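Local coordinates for protein flavin-containing monooxygenase (PDB 6WPU) that probably oxygenates the sulfur of S-allyl-L-cysteine in garlic, using a bound flavin-adenine dinucleotide as its cofactor, at residues T49-G54 with E171-V176. Numbering follows the deposited sequence.
Sequences TIFERG and EGFDAV. With FAD (flavin-adenine dinucleotide), chain B; SO4 (sulfate ion), chain G.
Thr49 meets both Phe173 and Glu171 through its short side chain. Its CB lies at the edge of the Phe173 ring, near the ring plane, with Phe173 CE2 and CZ each 3.6 Å from Thr49 CB. From there the side chain forks. The methyl CG2, anti to the backbone N, reaches Glu171 OE2 at 3.6 Å. The hydroxyl OG1, turned beside the backbone N (chi1 -59°), donates a hydrogen bond to Glu171 OE1 at 3.1 Å, meeting that oxygen from above the carboxylate plane, 36° out of it. Glu171 gets there with a fully extended chain; the stronger partner of its OE1 is His24 NE2, which would steady the carboxylate and probably favour its negative charge. Two residues on, Phe51 comes against Phe173 from the opposite direction: Phe51 CE2 is 3.8 Å from Phe173 CZ, which sits at the edge of the Phe51 ring, so Phe173 meets the rim of Phe51 rather than its face.

The same strand leads directly into the cofactor site. Glu52 accepts hydrogen bonds from both ribose hydroxyls of FAD, O2B to OE1 at 2.7 Å and O3B to OE2 at 2.8 Å, while the amide of Gly54 fixes OE1 from the anti side. This acidic grip on the adenosine ribose, by the second strand, is characteristic of Rossmann-type FAD-binding folds. Arg53 NE adds a bond to O2B, and its NH2 also bonds a sulfate ion, probably from the crystallisation liquor.

Strand 47-52 runs between strands 24-28 and 140-142 of the parallel sheet. Strand 168-173 is an outer strand of the three-stranded antiparallel sheet, but after Asp174 the chain enters strand 175-178 of the parallel sheet, on the far side of strand 24-28. Phe51 and Phe173 both rest on Val159 of strand 157-163, joining the two sheets.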
# COMPACT_ATOMS: atom_id res chain seq x y z
N THR A 49 4.79 4.24 22.08
CA THR A 49 3.99 3.05 22.30
C THR A 49 3.46 2.61 20.94
O THR A 49 2.83 3.40 20.23
CB THR A 49 2.83 3.31 23.28
OG1 THR A 49 3.35 3.76 24.54
CG2 THR A 49 2.00 2.05 23.48
N ILE A 50 3.74 1.36 20.57
CA ILE A 50 3.35 0.83 19.27
C ILE A 50 2.16 -0.11 19.48
O ILE A 50 2.25 -1.06 20.26
CB ILE A 50 4.51 0.08 18.60
CG1 ILE A 50 5.80 0.93 18.67
CG2 ILE A 50 4.12 -0.29 17.18
CD1 ILE A 50 7.07 0.10 18.53
N PHE A 51 1.06 0.16 18.78
CA PHE A 51 -0.13 -0.67 18.86
C PHE A 51 -0.25 -1.48 17.59
O PHE A 51 -0.22 -0.92 16.49
CB PHE A 51 -1.39 0.18 19.06
CG PHE A 51 -1.37 1.03 20.29
CD1 PHE A 51 -1.86 0.55 21.50
CD2 PHE A 51 -0.83 2.31 20.24
CE1 PHE A 51 -1.82 1.33 22.66
CE2 PHE A 51 -0.79 3.12 21.38
CZ PHE A 51 -1.29 2.63 22.60
N GLU A 52 -0.38 -2.80 17.73
CA GLU A 52 -0.61 -3.68 16.58
C GLU A 52 -1.81 -4.57 16.86
O GLU A 52 -1.83 -5.30 17.86
CB GLU A 52 0.63 -4.52 16.27
CG GLU A 52 0.39 -5.63 15.24
CD GLU A 52 -0.25 -5.13 13.94
OE1 GLU A 52 -1.29 -5.69 13.53
OE2 GLU A 52 0.30 -4.19 13.32
N ARG A 53 -2.80 -4.51 15.97
CA ARG A 53 -4.02 -5.29 16.15
C ARG A 53 -3.77 -6.79 16.02
O ARG A 53 -4.35 -7.59 16.77
CB ARG A 53 -5.05 -4.81 15.12
CG ARG A 53 -6.05 -5.84 14.71
CD ARG A 53 -6.23 -5.82 13.21
NE ARG A 53 -5.07 -6.38 12.51
CZ ARG A 53 -4.83 -7.68 12.35
NH1 ARG A 53 -3.75 -8.08 11.69
NH2 ARG A 53 -5.67 -8.58 12.85
N GLY A 54 -2.89 -7.20 15.11
CA GLY A 54 -2.60 -8.61 14.92
C GLY A 54 -1.64 -9.18 15.95
O GLY A 54 -1.22 -8.52 16.90
N GLU A 171 -4.10 5.47 26.81
CA GLU A 171 -2.84 6.10 27.16
C GLU A 171 -2.80 7.48 26.52
O GLU A 171 -3.33 7.69 25.43
CB GLU A 171 -1.64 5.25 26.72
CG GLU A 171 -0.27 5.86 27.04
CD GLU A 171 0.91 4.91 26.77
OE1 GLU A 171 2.07 5.35 26.92
OE2 GLU A 171 0.68 3.74 26.42
N GLY A 172 -2.17 8.42 27.22
CA GLY A 172 -2.02 9.77 26.72
C GLY A 172 -0.70 9.96 25.99
O GLY A 172 0.30 9.31 26.31
N PHE A 173 -0.70 10.83 24.99
CA PHE A 173 0.46 11.02 24.12
C PHE A 173 0.63 12.48 23.75
O PHE A 173 -0.34 13.25 23.69
CB PHE A 173 0.34 10.18 22.83
CG PHE A 173 0.39 8.71 23.07
CD1 PHE A 173 -0.79 7.99 23.28
CD2 PHE A 173 1.61 8.05 23.14
CE1 PHE A 173 -0.75 6.62 23.53
CE2 PHE A 173 1.67 6.68 23.41
CZ PHE A 173 0.48 5.96 23.59
N ASP A 174 1.88 12.86 23.47
CA ASP A 174 2.14 14.15 22.85
C ASP A 174 1.78 14.15 21.37
O ASP A 174 1.42 15.20 20.81
CB ASP A 174 3.61 14.51 22.99
CG ASP A 174 4.03 14.67 24.44
OD1 ASP A 174 3.34 15.40 25.19
OD2 ASP A 174 5.06 14.06 24.82
N ALA A 175 1.91 13.00 20.70
CA ALA A 175 1.76 12.94 19.26
C ALA A 175 1.33 11.53 18.87
O ALA A 175 1.60 10.56 19.58
CB ALA A 175 3.05 13.34 18.53
N VAL A 176 0.65 11.44 17.74
CA VAL A 176 0.16 10.17 17.21
C VAL A 176 0.59 10.08 15.75
O VAL A 176 0.34 11.01 14.97
CB VAL A 176 -1.37 10.06 17.32
CG1 VAL A 176 -1.88 8.80 16.59
CG2 VAL A 176 -1.79 10.05 18.78
PA FAD B . 0.21 -2.51 6.18
O1A FAD B . 1.17 -3.58 5.63
O2A FAD B . -1.21 -2.58 5.90
O5B FAD B . 0.21 -2.46 7.69
C5B FAD B . -0.68 -1.76 8.54
C4B FAD B . -0.70 -2.38 9.95
O4B FAD B . -1.47 -1.67 10.88
C3B FAD B . -1.20 -3.80 9.96
O3B FAD B . -0.30 -4.64 10.61
C2B FAD B . -2.49 -3.75 10.70
O2B FAD B . -2.77 -4.91 11.40
C1B FAD B . -2.23 -2.59 11.62
N9A FAD B . -3.43 -1.91 12.06
C8A FAD B . -4.47 -1.49 11.24
N7A FAD B . -5.42 -0.91 11.98
C5A FAD B . -5.06 -0.95 13.33
C6A FAD B . -5.65 -0.52 14.51
N6A FAD B . -6.93 0.15 14.52
N1A FAD B . -5.00 -0.70 15.68
C2A FAD B . -3.80 -1.32 15.74
N3A FAD B . -3.19 -1.76 14.61
C4A FAD B . -3.79 -1.59 13.40
N1 FAD B . 5.33 -2.84 -2.00
C2 FAD B . 6.66 -3.23 -2.39
O2 FAD B . 7.73 -2.54 -1.93
N3 FAD B . 6.86 -4.24 -3.30
C4 FAD B . 5.78 -4.95 -3.80
O4 FAD B . 5.94 -5.95 -4.69
C4X FAD B . 4.42 -4.74 -3.26
N5 FAD B . 3.40 -5.61 -3.59
C5X FAD B . 2.14 -5.42 -3.03
C6 FAD B . 1.09 -6.29 -3.37
C7 FAD B . -0.16 -6.11 -2.80
C7M FAD B . -1.28 -7.04 -3.19
C8 FAD B . -0.38 -5.06 -1.91
C8M FAD B . -1.73 -4.83 -1.29
C9 FAD B . 0.65 -4.19 -1.56
C9A FAD B . 1.91 -4.37 -2.12
N10 FAD B . 2.98 -3.48 -1.76
C10 FAD B . 4.25 -3.66 -2.32
C1' FAD B . 2.73 -2.35 -0.85
C2' FAD B . 2.64 -2.60 0.64
O2' FAD B . 1.47 -2.06 1.10
C3' FAD B . 3.79 -1.83 1.25
O3' FAD B . 4.88 -2.58 0.88
C4' FAD B . 3.78 -1.71 2.77
O4' FAD B . 3.55 -2.97 3.28
C5' FAD B . 2.80 -0.69 3.37
O5' FAD B . 2.75 -1.08 4.71
P FAD B . 1.96 -0.42 5.92
O1P FAD B . 2.74 -0.57 7.28
O2P FAD B . 1.59 1.03 5.41
O3P FAD B . 0.47 -1.09 5.76
S SO4 G . -3.75 -12.05 13.31
O1 SO4 G . -4.24 -13.21 12.56
O2 SO4 G . -4.48 -10.85 12.91
O3 SO4 G . -2.32 -11.86 13.04
O4 SO4 G . -3.94 -12.30 14.74